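Local coordinates for leucine-rich repeat protein (Bacteroides thetaiotaomicron, PDB 4ECN) that is of unknown function but, as an extracellular leucine-rich repeat protein, probably binds other proteins through its curved array of repeats, at residues Q345-K350 with I444-K449; N489-T494 with D513-Q518; L692-S697 with G722-T727; R796-G801 with E823-Q828; S807-Q812 with Q828-D833. All coordinates share one frame; numbering follows the deposited sequence.

Contact 1 of 5, residues Q345-K350 with I444-K449; sequences QLTELK and IQRLTK
Lys449 lies beside Glu348, the two side chains pointing the same way, and its path accounts for much of the contact. With CG anti to the carbonyl carbon (chi1 -71°) and the chain extended beyond it, CB starts 3.9 Å from Leu349 O and CG passes 4.0 Å from Thr347 O. CD and CE then run along the carboxylate, CE 3.5 Å from Glu348 OE1. At the tip, Lys449 NZ closes a salt bridge of 2.7 Å to Glu348 OE1, met on its syn side and 21° out of the carboxylate plane. Both segments lie in connections leading into neighbouring parallel strands, 351-353 and 452-456, the second beginning with the end of a 3-10 turn; equivalent turns of successive leucine-rich repeat coils are stacked here. Their leucines face inward: Leu447 CD1 meets Leu349 CD2 at 3.8 Å, side chains alongside each other, while Leu447 CD2 sits near the backbone of Leu346. Thr347 CG2 approaches Arg446 NH1 at 3.5 Å, an oblique contact with the guanidinium, whose NE is engaged by Glu483 and whose NH1 is bonded to Gly344 O. Lys350 bends at chi4 and gives a weak hydrogen bond of 3.3 Å from NZ to Lys449 O.

Contact 2 of 5, residues N489-T494 with D513-Q518; sequences NLKDLT and DLPELQ
Leu493 holds CG anti to its backbone N (chi1 -178°), whereas Leu514 holds CG anti to its carbonyl carbon (chi1 -72°), and these two settings bring their CD2 methyls to 3.6 Å with the side chains crossing. Thr494 places CG2 beside its own N, where it lies 3.8 Å from Gln518 CD; the two side chains run alongside, pointing the same way. Their polar ends bond elsewhere, Thr494 OG1 to Lys380 and Gln518 OE1 to Arg384. On the backbone, Gln518 N donates to Thr494 O at 2.9 Å, with an angle of 156° at the hydrogen. Pro515 CD rests 3.5 Å from Leu490 O. A water joins the turns: it donates to Leu490 O at 2.7 Å and to Leu493 O at 2.6 Å, and accepts from Glu516 N at 2.8 Å. Both loops lead into adjacent parallel strands of the leucine-rich repeat sheet, 495-499 and 519-521. The chemistry thus implies coils joined by leucine packing on the inner side, while water bridges the turns at two carbonyls and an amide, and direct backbone bonding begins only at Gln518 N to Thr494 O.

Contact 3 of 5, residues L692-S697 with G722-T727; sequences LFATGS and GNYKNT
The Tyr724 ring lies flat over the backbone of Ala694: Ala694 CA stands 3.4 Å from the ring centroid and 2° off the ring normal, a CH-pi contact squarely over one face. Ala694 CB reaches the phenol end of the ring, 3.6 Å from Tyr724 CZ, while Phe693 CB touches the other end, 3.9 Å from Tyr724 CD2. With CG anti to its carbonyl carbon (chi1 -66°), Tyr724 lays its ring along the last residues of the helix, its CB close to Phe693 O. Phe693 O itself accepts from Gly696 N and from a water, 2.8 Å from it, which accepts from Asn726 N. Asn726 ND2 donates to Gly696 O at 2.8 Å, at the residue that ends the helix. The oxygen lies in the plane of the amide, but the donor stands 52° above the carbonyl plane of Gly696. Ser697 OG also donates to Leu692 O, on a lone pair. Together, Ser697 N to Leu692 O and Gly696 N to Phe693 O form a Schellman motif, with Gly696 at positive phi as the C-prime residue; it ends helix 690-694, and the loop before strand 732-734 packs against that helix end.

Contact 4 of 5, residues R796-G801 with E823-Q828; sequences RQWPTG and EKLTPQ
Trp798 NE1 donates to Glu823 OE2 at 2.7 Å, with an angle of 145° at the hydrogen. The approach is on the anti side of the carboxylate, 21° out of its plane, and the oxygen lies near the edge of the indole. A second donor, Gly801 N, reaches the same OE2 in a weak bond of 3.0 Å, and Ile802 N adds another weak one. Glu823 OE1 is taken by Thr803 OG1, so both carboxylate oxygens have donors. An alanine in place of Glu823 would probably leave the indole N-H and the amide of Gly801 without their shared acceptor and the Thr803 hydroxyl without its mate. Trp798 O accepts a weak bond from Thr800 N at 2.9 Å, closing an inverse gamma turn centred on Pro799. A water lies between Thr800 OG1 and Glu823 N, weakly bonded to each. Deeper in, Trp798 CZ2 meets Leu825 CD2 at 4.3 Å. These two loops precede parallel strands 810-812 and 831-833 of the leucine-rich repeat sheet, and Trp798 and Leu825 both pack on Leu832 of the second strand.

Contact 5 of 5, residues S807-Q812 with Q828-D833; sequences SLIQLQ and QLYILD
Leu811 and Leu832 run side by side, Leu811 CD2 3.8 Å from Leu832 CD1, on the buried face of two paired strands. Leu829 continues this tight side: with CG anti to its backbone N (chi1 -156°), it sets CD1 3.8 Å from Leu808 CD2 and puts CD2 3.9 Å from Leu811 CB. Between the strands, Leu811 N donates to Ile831 O, Asp833 N to Leu811 O and Ile831 N to Ile809 O. Strands 810-812 and 831-833 are parallel, their directions 4° apart, and are neighbours in the leucine-rich repeat sheet, whose leucines point into the solenoid core. The other face carries Gln810, Ile831, Gln812 and Asp833, and helix 402-409 covers it at Gln810 and Gln812. There Gln810 CD packs 3.7 Å from Ile831 CG2, and its OE1 is held by Arg410; an alanine at Gln810 would lack the amide, and would probably leave a gap beside Ile831 CG2 and Arg410 without this acceptor. Gln812 CG comes no nearer to Asp833 CB than 4.0 Å, and Asp833 OD2 forms a salt bridge with Arg784. The solvent side is the start of the contact, where partly exposed Ile809 lays CG2 over a face of Tyr830, 3.9 Å from the ring centroid, while exposed Gln828 adds little.

How the contacts relate
Contacts 1, 2 and 3 follow one another along the chain, before the interleaved pair 4 and 5, and together they sample two sheets. Contacts 1 and 2 belong to the first, with centres 13 Å apart, and they touch: Leu490 CD2 packs 3.4 Å from Leu447 O. Contacts 4 and 5 belong to the second; centres 10 Å apart, they share Gln828, and Leu825 CD1 meets Leu832 CD2 at 3.8 Å. Contact 3 lies beside the second sheet too, but its centre is about 30 Å from that of contact 5. Contacts 1 and 4 lie farthest from each other, 74 Å between centres. The bound sodium ion, at Gln314 and Val317, is about 12 Å from the Leu349 side chain of contact 1.

Contact 1 of 5, residues Q345-K350 with I444-K449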
# COMPACT_ATOMS: atom_id res chain seq x y z
N GLN A 345 22.85 11.56 -1.57
CA GLN A 345 22.88 12.93 -2.08
C GLN A 345 21.59 13.69 -1.75
O GLN A 345 21.63 14.90 -1.55
CB GLN A 345 23.09 12.88 -3.62
CG GLN A 345 22.98 14.22 -4.37
CD GLN A 345 23.79 15.35 -3.76
OE1 GLN A 345 24.91 15.17 -3.27
NE2 GLN A 345 23.22 16.54 -3.78
N LEU A 346 20.47 12.98 -1.68
CA LEU A 346 19.13 13.56 -1.51
C LEU A 346 18.87 14.00 -0.07
O LEU A 346 17.82 13.69 0.49
CB LEU A 346 18.10 12.51 -1.96
CG LEU A 346 18.35 11.91 -3.37
CD1 LEU A 346 17.42 10.75 -3.67
CD2 LEU A 346 18.28 12.97 -4.45
N THR A 347 19.77 14.81 0.49
CA THR A 347 19.79 15.27 1.88
C THR A 347 18.51 16.08 2.32
O THR A 347 18.26 16.20 3.53
CB THR A 347 21.04 16.12 2.14
OG1 THR A 347 21.11 17.23 1.23
CG2 THR A 347 22.31 15.29 2.09
N GLU A 348 17.70 16.58 1.36
CA GLU A 348 16.46 17.30 1.69
C GLU A 348 15.27 16.31 1.73
O GLU A 348 14.14 16.72 1.90
CB GLU A 348 16.20 18.44 0.68
CG GLU A 348 17.28 19.51 0.63
CD GLU A 348 17.53 20.27 1.92
OE1 GLU A 348 16.55 20.68 2.57
OE2 GLU A 348 18.72 20.49 2.26
N LEU A 349 15.55 15.01 1.60
CA LEU A 349 14.56 13.93 1.61
C LEU A 349 13.93 13.83 3.00
O LEU A 349 14.64 13.74 4.00
CB LEU A 349 15.29 12.63 1.19
CG LEU A 349 14.55 11.46 0.55
CD1 LEU A 349 13.57 11.91 -0.48
CD2 LEU A 349 15.54 10.51 -0.09
N LYS A 350 12.59 13.92 3.05
CA LYS A 350 11.83 13.89 4.29
C LYS A 350 10.93 12.64 4.38
O LYS A 350 10.63 12.19 5.49
CB LYS A 350 10.99 15.17 4.43
CG LYS A 350 11.85 16.35 4.85
CD LYS A 350 11.01 17.50 5.39
CE LYS A 350 11.80 18.47 6.25
NZ LYS A 350 12.24 17.85 7.54
N ILE A 444 21.68 5.94 3.56
CA ILE A 444 20.41 6.31 4.19
C ILE A 444 20.72 7.13 5.49
O ILE A 444 19.96 8.03 5.84
CB ILE A 444 19.58 4.99 4.45
CG1 ILE A 444 19.17 4.30 3.14
CG2 ILE A 444 18.36 5.17 5.33
CD1 ILE A 444 18.41 5.18 2.12
N GLN A 445 21.89 6.88 6.13
CA GLN A 445 22.39 7.56 7.33
C GLN A 445 22.76 9.04 7.11
O GLN A 445 23.11 9.73 8.07
CB GLN A 445 23.66 6.85 7.84
CG GLN A 445 23.42 5.60 8.64
CD GLN A 445 24.70 4.88 8.91
OE1 GLN A 445 25.25 4.21 8.04
NE2 GLN A 445 25.21 4.98 10.13
N ARG A 446 22.78 9.48 5.83
CA ARG A 446 23.13 10.85 5.48
C ARG A 446 21.86 11.72 5.32
O ARG A 446 21.96 12.94 5.32
CB ARG A 446 23.97 10.86 4.19
CG ARG A 446 24.83 12.12 4.01
CD ARG A 446 25.64 12.07 2.73
NE ARG A 446 26.50 13.24 2.56
CZ ARG A 446 26.32 14.21 1.67
NH1 ARG A 446 25.32 14.14 0.79
NH2 ARG A 446 27.17 15.23 1.60
N LEU A 447 20.68 11.08 5.24
CA LEU A 447 19.37 11.72 5.06
C LEU A 447 18.81 12.12 6.42
O LEU A 447 17.88 11.50 6.94
CB LEU A 447 18.43 10.74 4.32
CG LEU A 447 18.99 10.10 3.05
CD1 LEU A 447 18.01 9.14 2.48
CD2 LEU A 447 19.38 11.15 2.02
N THR A 448 19.43 13.14 7.02
CA THR A 448 19.18 13.62 8.38
C THR A 448 17.79 14.27 8.55
O THR A 448 17.29 14.29 9.68
CB THR A 448 20.27 14.60 8.79
OG1 THR A 448 20.39 15.63 7.79
CG2 THR A 448 21.63 13.90 8.97
N LYS A 449 17.16 14.75 7.44
CA LYS A 449 15.83 15.40 7.52
C LYS A 449 14.68 14.38 7.36
O LYS A 449 13.52 14.77 7.46
CB LYS A 449 15.70 16.50 6.47
CG LYS A 449 16.54 17.72 6.77
CD LYS A 449 16.21 18.89 5.85
CE LYS A 449 17.28 19.96 5.92
NZ LYS A 449 16.85 21.19 5.22

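Contact 2 of 5, residues N489-T494 with D513-Q518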
# COMPACT_ATOMS: atom_id res chain seq x y z
N ASN A 489 21.91 10.73 14.03
CA ASN A 489 21.61 12.03 13.43
C ASN A 489 20.22 12.09 12.78
O ASN A 489 19.78 13.18 12.40
CB ASN A 489 22.66 12.38 12.39
CG ASN A 489 24.05 12.52 12.96
OD1 ASN A 489 25.00 11.94 12.42
ND2 ASN A 489 24.19 13.26 14.07
N LEU A 490 19.50 10.95 12.68
CA LEU A 490 18.16 10.97 12.09
C LEU A 490 17.18 11.18 13.24
O LEU A 490 16.41 10.29 13.58
CB LEU A 490 17.83 9.71 11.26
CG LEU A 490 18.88 9.12 10.29
CD1 LEU A 490 18.22 8.24 9.29
CD2 LEU A 490 19.64 10.19 9.52
N LYS A 491 17.26 12.37 13.85
CA LYS A 491 16.50 12.77 15.03
C LYS A 491 15.05 13.20 14.64
O LYS A 491 14.24 13.53 15.52
CB LYS A 491 17.24 13.91 15.77
CG LYS A 491 18.67 13.54 16.18
CD LYS A 491 19.35 14.60 17.05
CE LYS A 491 20.85 14.43 17.21
NZ LYS A 491 21.60 14.80 15.98
N ASP A 492 14.71 13.14 13.33
CA ASP A 492 13.38 13.45 12.81
C ASP A 492 12.63 12.19 12.34
O ASP A 492 11.44 12.28 12.05
CB ASP A 492 13.48 14.45 11.63
CG ASP A 492 13.63 15.93 11.99
OD1 ASP A 492 14.03 16.24 13.14
OD2 ASP A 492 13.36 16.78 11.09
N LEU A 493 13.33 11.03 12.24
CA LEU A 493 12.77 9.76 11.77
C LEU A 493 11.95 9.10 12.89
O LEU A 493 12.51 8.44 13.78
CB LEU A 493 13.88 8.81 11.24
CG LEU A 493 13.45 7.44 10.66
CD1 LEU A 493 12.38 7.57 9.60
CD2 LEU A 493 14.62 6.72 10.08
N THR A 494 10.63 9.27 12.81
CA THR A 494 9.68 8.77 13.80
C THR A 494 8.90 7.55 13.32
O THR A 494 8.40 6.79 14.14
CB THR A 494 8.68 9.88 14.15
OG1 THR A 494 7.98 10.28 12.97
CG2 THR A 494 9.36 11.07 14.79
N ASP A 513 19.24 1.80 16.75
CA ASP A 513 20.14 2.96 16.78
C ASP A 513 19.40 4.25 16.42
O ASP A 513 20.02 5.32 16.37
CB ASP A 513 21.33 2.73 15.84
CG ASP A 513 22.17 1.49 16.14
OD1 ASP A 513 22.07 0.96 17.28
OD2 ASP A 513 22.93 1.05 15.25
N LEU A 514 18.07 4.17 16.21
CA LEU A 514 17.27 5.33 15.86
C LEU A 514 16.95 6.08 17.14
O LEU A 514 16.52 5.47 18.13
CB LEU A 514 15.99 4.94 15.09
CG LEU A 514 16.21 4.49 13.62
CD1 LEU A 514 14.95 3.94 13.02
CD2 LEU A 514 16.76 5.62 12.74
N PRO A 515 17.18 7.41 17.13
CA PRO A 515 16.97 8.21 18.36
C PRO A 515 15.51 8.47 18.73
O PRO A 515 15.18 8.42 19.92
CB PRO A 515 17.61 9.56 18.03
CG PRO A 515 18.35 9.36 16.78
CD PRO A 515 17.73 8.24 16.05
N GLU A 516 14.65 8.80 17.74
CA GLU A 516 13.28 9.22 18.00
C GLU A 516 12.20 8.36 17.30
O GLU A 516 11.20 8.90 16.84
CB GLU A 516 13.14 10.68 17.52
CG GLU A 516 14.03 11.66 18.28
CD GLU A 516 13.77 11.81 19.77
OE1 GLU A 516 12.60 11.65 20.21
OE2 GLU A 516 14.74 12.14 20.50
N LEU A 517 12.37 7.04 17.29
CA LEU A 517 11.39 6.14 16.69
C LEU A 517 10.11 6.14 17.54
O LEU A 517 10.18 6.08 18.76
CB LEU A 517 11.98 4.72 16.55
CG LEU A 517 11.15 3.62 15.85
CD1 LEU A 517 10.82 3.98 14.42
CD2 LEU A 517 11.87 2.28 15.88
N GLN A 518 8.95 6.25 16.89
CA GLN A 518 7.65 6.33 17.54
C GLN A 518 6.66 5.29 17.03
O GLN A 518 5.86 4.79 17.82
CB GLN A 518 7.03 7.72 17.30
CG GLN A 518 7.75 8.86 18.01
CD GLN A 518 7.08 10.17 17.70
OE1 GLN A 518 6.08 10.25 16.98
NE2 GLN A 518 7.62 11.23 18.24
O HOH W 1 14.80 8.56 14.98

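Contact 3 of 5, residues L692-S697 with G722-T727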
# COMPACT_ATOMS: atom_id res chain seq x y z
N LEU A 692 -22.04 -8.21 34.39
CA LEU A 692 -21.88 -7.02 33.58
C LEU A 692 -22.87 -5.92 34.00
O LEU A 692 -22.50 -4.76 34.08
CB LEU A 692 -22.07 -7.36 32.11
CG LEU A 692 -21.07 -8.32 31.47
CD1 LEU A 692 -21.48 -8.66 30.04
CD2 LEU A 692 -19.68 -7.74 31.47
N PHE A 693 -24.10 -6.29 34.28
CA PHE A 693 -25.17 -5.36 34.61
C PHE A 693 -25.07 -4.94 36.08
O PHE A 693 -25.17 -3.74 36.39
CB PHE A 693 -26.52 -6.03 34.28
CG PHE A 693 -26.57 -6.37 32.81
CD1 PHE A 693 -26.80 -5.37 31.86
CD2 PHE A 693 -26.27 -7.65 32.36
CE1 PHE A 693 -26.77 -5.66 30.49
CE2 PHE A 693 -26.24 -7.93 30.99
CZ PHE A 693 -26.52 -6.95 30.07
N ALA A 694 -24.82 -5.92 36.97
CA ALA A 694 -24.64 -5.70 38.40
C ALA A 694 -23.55 -4.66 38.65
O ALA A 694 -23.68 -3.90 39.60
CB ALA A 694 -24.29 -7.01 39.07
N THR A 695 -22.54 -4.58 37.76
CA THR A 695 -21.42 -3.63 37.89
C THR A 695 -21.68 -2.29 37.13
O THR A 695 -20.77 -1.45 37.01
CB THR A 695 -20.11 -4.26 37.40
OG1 THR A 695 -20.30 -4.83 36.11
CG2 THR A 695 -19.60 -5.31 38.31
N GLY A 696 -22.92 -2.08 36.69
CA GLY A 696 -23.34 -0.86 36.02
C GLY A 696 -22.63 -0.52 34.72
O GLY A 696 -22.37 0.66 34.45
N SER A 697 -22.33 -1.56 33.91
CA SER A 697 -21.67 -1.42 32.61
C SER A 697 -22.62 -0.74 31.60
O SER A 697 -23.78 -1.15 31.47
CB SER A 697 -21.21 -2.79 32.11
OG SER A 697 -20.23 -3.34 32.96
N GLY A 722 -35.50 -4.13 42.60
CA GLY A 722 -34.93 -2.99 41.90
C GLY A 722 -34.33 -3.40 40.58
O GLY A 722 -34.49 -4.55 40.15
N ASN A 723 -33.67 -2.45 39.94
CA ASN A 723 -32.95 -2.62 38.68
C ASN A 723 -31.55 -2.12 38.81
O ASN A 723 -31.30 -1.22 39.60
CB ASN A 723 -33.65 -1.87 37.53
CG ASN A 723 -34.92 -2.49 37.05
OD1 ASN A 723 -35.02 -3.70 36.82
ND2 ASN A 723 -35.88 -1.64 36.77
N TYR A 724 -30.65 -2.67 38.00
CA TYR A 724 -29.28 -2.19 37.98
C TYR A 724 -29.26 -0.85 37.18
O TYR A 724 -30.08 -0.64 36.28
CB TYR A 724 -28.31 -3.24 37.42
CG TYR A 724 -28.19 -4.47 38.30
CD1 TYR A 724 -27.84 -4.36 39.65
CD2 TYR A 724 -28.33 -5.74 37.77
CE1 TYR A 724 -27.68 -5.49 40.45
CE2 TYR A 724 -28.15 -6.88 38.56
CZ TYR A 724 -27.83 -6.75 39.90
OH TYR A 724 -27.69 -7.88 40.68
N LYS A 725 -28.38 0.07 37.63
CA LYS A 725 -28.16 1.47 37.24
C LYS A 725 -28.24 1.70 35.73
O LYS A 725 -28.86 2.70 35.34
CB LYS A 725 -26.77 1.87 37.74
CG LYS A 725 -26.31 3.32 37.60
CD LYS A 725 -24.81 3.37 37.89
CE LYS A 725 -24.22 4.75 37.97
NZ LYS A 725 -22.78 4.68 38.37
N ASN A 726 -27.63 0.84 34.88
CA ASN A 726 -27.60 1.13 33.45
C ASN A 726 -28.31 0.12 32.53
O ASN A 726 -28.25 0.29 31.30
CB ASN A 726 -26.17 1.24 32.98
CG ASN A 726 -25.55 2.56 33.34
OD1 ASN A 726 -26.17 3.63 33.20
ND2 ASN A 726 -24.29 2.51 33.77
N THR A 727 -29.05 -0.85 33.10
CA THR A 727 -29.81 -1.87 32.37
C THR A 727 -30.73 -1.21 31.28
O THR A 727 -30.81 -1.75 30.18
CB THR A 727 -30.65 -2.71 33.36
OG1 THR A 727 -29.79 -3.25 34.35
CG2 THR A 727 -31.36 -3.87 32.70
O HOH W 2 -26.37 -1.84 34.72

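Contact 4 of 5, residues R796-G801 with E823-Q828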
# COMPACT_ATOMS: atom_id res chain seq x y z
N ARG A 796 -45.51 -24.01 17.94
CA ARG A 796 -46.78 -24.11 17.21
C ARG A 796 -47.75 -22.94 17.45
O ARG A 796 -48.66 -22.73 16.64
CB ARG A 796 -47.54 -25.39 17.61
CG ARG A 796 -46.87 -26.69 17.26
CD ARG A 796 -47.92 -27.78 17.22
NE ARG A 796 -47.88 -28.73 18.34
CZ ARG A 796 -47.12 -29.82 18.38
NH1 ARG A 796 -46.27 -30.09 17.38
NH2 ARG A 796 -47.18 -30.65 19.42
N GLN A 797 -47.64 -22.24 18.59
CA GLN A 797 -48.65 -21.22 18.85
C GLN A 797 -48.15 -19.83 18.45
O GLN A 797 -47.03 -19.43 18.79
CB GLN A 797 -49.10 -21.25 20.33
CG GLN A 797 -50.24 -20.29 20.71
CD GLN A 797 -51.46 -20.34 19.81
OE1 GLN A 797 -51.90 -21.40 19.36
NE2 GLN A 797 -52.04 -19.18 19.54
N TRP A 798 -49.00 -19.10 17.71
CA TRP A 798 -48.76 -17.74 17.27
C TRP A 798 -48.87 -16.83 18.48
O TRP A 798 -49.73 -17.10 19.32
CB TRP A 798 -49.78 -17.40 16.18
CG TRP A 798 -49.89 -15.94 15.84
CD1 TRP A 798 -50.76 -15.04 16.37
CD2 TRP A 798 -49.11 -15.23 14.86
NE1 TRP A 798 -50.56 -13.81 15.80
CE2 TRP A 798 -49.55 -13.89 14.88
CE3 TRP A 798 -48.06 -15.59 13.99
CZ2 TRP A 798 -48.99 -12.91 14.05
CZ3 TRP A 798 -47.53 -14.62 13.15
CH2 TRP A 798 -47.99 -13.29 13.19
N PRO A 799 -48.03 -15.75 18.62
CA PRO A 799 -48.14 -14.88 19.81
C PRO A 799 -49.30 -13.89 19.69
O PRO A 799 -49.09 -12.72 19.36
CB PRO A 799 -46.78 -14.18 19.83
CG PRO A 799 -46.38 -14.12 18.42
CD PRO A 799 -46.93 -15.31 17.73
N THR A 800 -50.52 -14.36 19.99
CA THR A 800 -51.76 -13.60 19.90
C THR A 800 -51.66 -12.34 20.78
O THR A 800 -51.41 -12.44 21.98
CB THR A 800 -52.95 -14.49 20.29
OG1 THR A 800 -52.89 -15.73 19.56
CG2 THR A 800 -54.27 -13.83 20.03
N GLY A 801 -51.82 -11.18 20.13
CA GLY A 801 -51.74 -9.84 20.71
C GLY A 801 -50.56 -9.05 20.18
O GLY A 801 -50.47 -7.84 20.43
N GLU A 823 -55.36 -13.37 14.61
CA GLU A 823 -55.11 -11.93 14.56
C GLU A 823 -55.22 -11.36 13.16
O GLU A 823 -54.75 -11.95 12.18
CB GLU A 823 -53.72 -11.57 15.09
CG GLU A 823 -53.52 -11.76 16.57
CD GLU A 823 -52.32 -10.99 17.07
OE1 GLU A 823 -52.46 -9.78 17.33
OE2 GLU A 823 -51.24 -11.60 17.21
N LYS A 824 -55.82 -10.16 13.07
CA LYS A 824 -55.90 -9.36 11.85
C LYS A 824 -54.56 -8.63 11.76
O LYS A 824 -54.18 -7.92 12.70
CB LYS A 824 -57.14 -8.42 11.92
CG LYS A 824 -57.39 -7.56 10.68
CD LYS A 824 -58.51 -6.52 10.92
CE LYS A 824 -58.79 -5.69 9.68
NZ LYS A 824 -59.74 -4.57 9.92
N LEU A 825 -53.80 -8.89 10.69
CA LEU A 825 -52.48 -8.28 10.53
C LEU A 825 -52.60 -6.80 10.35
O LEU A 825 -53.55 -6.31 9.72
CB LEU A 825 -51.67 -8.86 9.37
CG LEU A 825 -51.26 -10.32 9.46
CD1 LEU A 825 -50.55 -10.75 8.19
CD2 LEU A 825 -50.38 -10.59 10.68
N THR A 826 -51.64 -6.07 10.92
CA THR A 826 -51.64 -4.62 10.84
C THR A 826 -50.70 -4.20 9.71
O THR A 826 -49.74 -4.93 9.42
CB THR A 826 -51.25 -3.98 12.19
OG1 THR A 826 -49.93 -4.40 12.60
CG2 THR A 826 -52.28 -4.25 13.28
N PRO A 827 -50.98 -3.05 9.04
CA PRO A 827 -50.07 -2.60 7.98
C PRO A 827 -48.79 -2.02 8.55
O PRO A 827 -47.83 -1.79 7.81
CB PRO A 827 -50.88 -1.53 7.24
CG PRO A 827 -51.85 -1.02 8.23
CD PRO A 827 -52.10 -2.10 9.24
N GLN A 828 -48.79 -1.77 9.88
CA GLN A 828 -47.68 -1.19 10.63
C GLN A 828 -46.52 -2.20 10.75
O GLN A 828 -45.37 -1.83 10.52
CB GLN A 828 -48.16 -0.73 12.02
CG GLN A 828 -49.07 0.50 12.00
CD GLN A 828 -50.52 0.25 11.65
OE1 GLN A 828 -51.18 -0.64 12.20
NE2 GLN A 828 -51.07 1.11 10.80
O HOH W 3 -54.44 -15.48 16.62

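Contact 5 of 5, residues S807-Q812 with Q828-D833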
# COMPACT_ATOMS: atom_id res chain seq x y z
N SER A 807 -44.32 -0.35 18.35
CA SER A 807 -43.20 0.04 17.49
C SER A 807 -42.73 -1.06 16.54
O SER A 807 -41.87 -0.80 15.69
CB SER A 807 -42.02 0.49 18.34
OG SER A 807 -42.36 1.62 19.11
N LEU A 808 -43.27 -2.28 16.70
CA LEU A 808 -42.88 -3.49 15.96
C LEU A 808 -43.11 -3.36 14.45
O LEU A 808 -44.23 -3.15 13.98
CB LEU A 808 -43.64 -4.72 16.50
CG LEU A 808 -43.05 -6.08 16.16
CD1 LEU A 808 -41.55 -6.17 16.48
CD2 LEU A 808 -43.78 -7.17 16.88
N ILE A 809 -42.01 -3.50 13.69
CA ILE A 809 -41.97 -3.42 12.23
C ILE A 809 -41.73 -4.81 11.63
O ILE A 809 -42.44 -5.21 10.71
CB ILE A 809 -40.87 -2.41 11.77
CG1 ILE A 809 -41.26 -0.98 12.10
CG2 ILE A 809 -40.52 -2.57 10.28
CD1 ILE A 809 -40.09 -0.07 12.04
N GLN A 810 -40.69 -5.51 12.13
CA GLN A 810 -40.29 -6.82 11.62
C GLN A 810 -40.46 -7.93 12.66
O GLN A 810 -40.08 -7.79 13.82
CB GLN A 810 -38.83 -6.77 11.15
CG GLN A 810 -38.43 -8.00 10.35
CD GLN A 810 -37.15 -7.88 9.58
OE1 GLN A 810 -36.47 -6.86 9.60
NE2 GLN A 810 -36.77 -8.95 8.91
N LEU A 811 -41.02 -9.05 12.20
CA LEU A 811 -41.20 -10.29 12.94
C LEU A 811 -40.72 -11.45 12.10
O LEU A 811 -41.08 -11.55 10.92
CB LEU A 811 -42.65 -10.49 13.36
CG LEU A 811 -42.98 -11.81 14.08
CD1 LEU A 811 -42.20 -11.95 15.39
CD2 LEU A 811 -44.45 -11.91 14.37
N GLN A 812 -39.92 -12.35 12.70
CA GLN A 812 -39.45 -13.57 12.05
C GLN A 812 -39.87 -14.75 12.89
O GLN A 812 -39.37 -14.92 14.01
CB GLN A 812 -37.95 -13.55 11.78
CG GLN A 812 -37.55 -12.57 10.71
CD GLN A 812 -36.09 -12.57 10.41
OE1 GLN A 812 -35.25 -12.97 11.22
NE2 GLN A 812 -35.74 -12.08 9.24
N GLN A 828 -48.79 -1.77 9.88
CA GLN A 828 -47.68 -1.19 10.63
C GLN A 828 -46.52 -2.20 10.75
O GLN A 828 -45.37 -1.83 10.52
CB GLN A 828 -48.16 -0.73 12.02
CG GLN A 828 -49.07 0.50 12.00
CD GLN A 828 -50.52 0.25 11.65
OE1 GLN A 828 -51.18 -0.64 12.20
NE2 GLN A 828 -51.07 1.11 10.80
N LEU A 829 -46.82 -3.48 11.08
CA LEU A 829 -45.86 -4.59 11.13
C LEU A 829 -45.75 -5.09 9.70
O LEU A 829 -46.40 -6.07 9.33
CB LEU A 829 -46.34 -5.67 12.15
CG LEU A 829 -45.30 -6.62 12.79
CD1 LEU A 829 -45.98 -7.55 13.78
CD2 LEU A 829 -44.53 -7.45 11.76
N TYR A 830 -44.99 -4.34 8.86
CA TYR A 830 -44.97 -4.56 7.42
C TYR A 830 -43.83 -5.47 6.91
O TYR A 830 -43.71 -5.62 5.69
CB TYR A 830 -44.90 -3.20 6.69
CG TYR A 830 -43.64 -2.40 6.90
CD1 TYR A 830 -42.55 -2.55 6.05
CD2 TYR A 830 -43.57 -1.40 7.87
CE1 TYR A 830 -41.40 -1.78 6.19
CE2 TYR A 830 -42.43 -0.61 8.01
CZ TYR A 830 -41.35 -0.80 7.17
OH TYR A 830 -40.20 -0.04 7.30
N ILE A 831 -43.03 -6.12 7.80
CA ILE A 831 -41.99 -7.10 7.39
C ILE A 831 -42.27 -8.39 8.15
O ILE A 831 -41.85 -8.50 9.31
CB ILE A 831 -40.53 -6.65 7.55
CG1 ILE A 831 -40.30 -5.22 7.06
CG2 ILE A 831 -39.61 -7.64 6.84
CD1 ILE A 831 -39.01 -4.64 7.44
N LEU A 832 -42.97 -9.36 7.54
CA LEU A 832 -43.35 -10.59 8.24
C LEU A 832 -42.85 -11.84 7.55
O LEU A 832 -43.18 -12.06 6.38
CB LEU A 832 -44.89 -10.65 8.37
CG LEU A 832 -45.47 -11.78 9.22
CD1 LEU A 832 -45.18 -11.57 10.68
CD2 LEU A 832 -46.98 -11.86 9.05
N ASP A 833 -42.10 -12.69 8.29
CA ASP A 833 -41.59 -13.97 7.79
C ASP A 833 -42.37 -15.11 8.43
O ASP A 833 -42.22 -15.39 9.62
CB ASP A 833 -40.07 -14.13 8.04
CG ASP A 833 -39.50 -15.54 7.90
OD1 ASP A 833 -39.90 -16.26 6.95
OD2 ASP A 833 -38.61 -15.90 8.70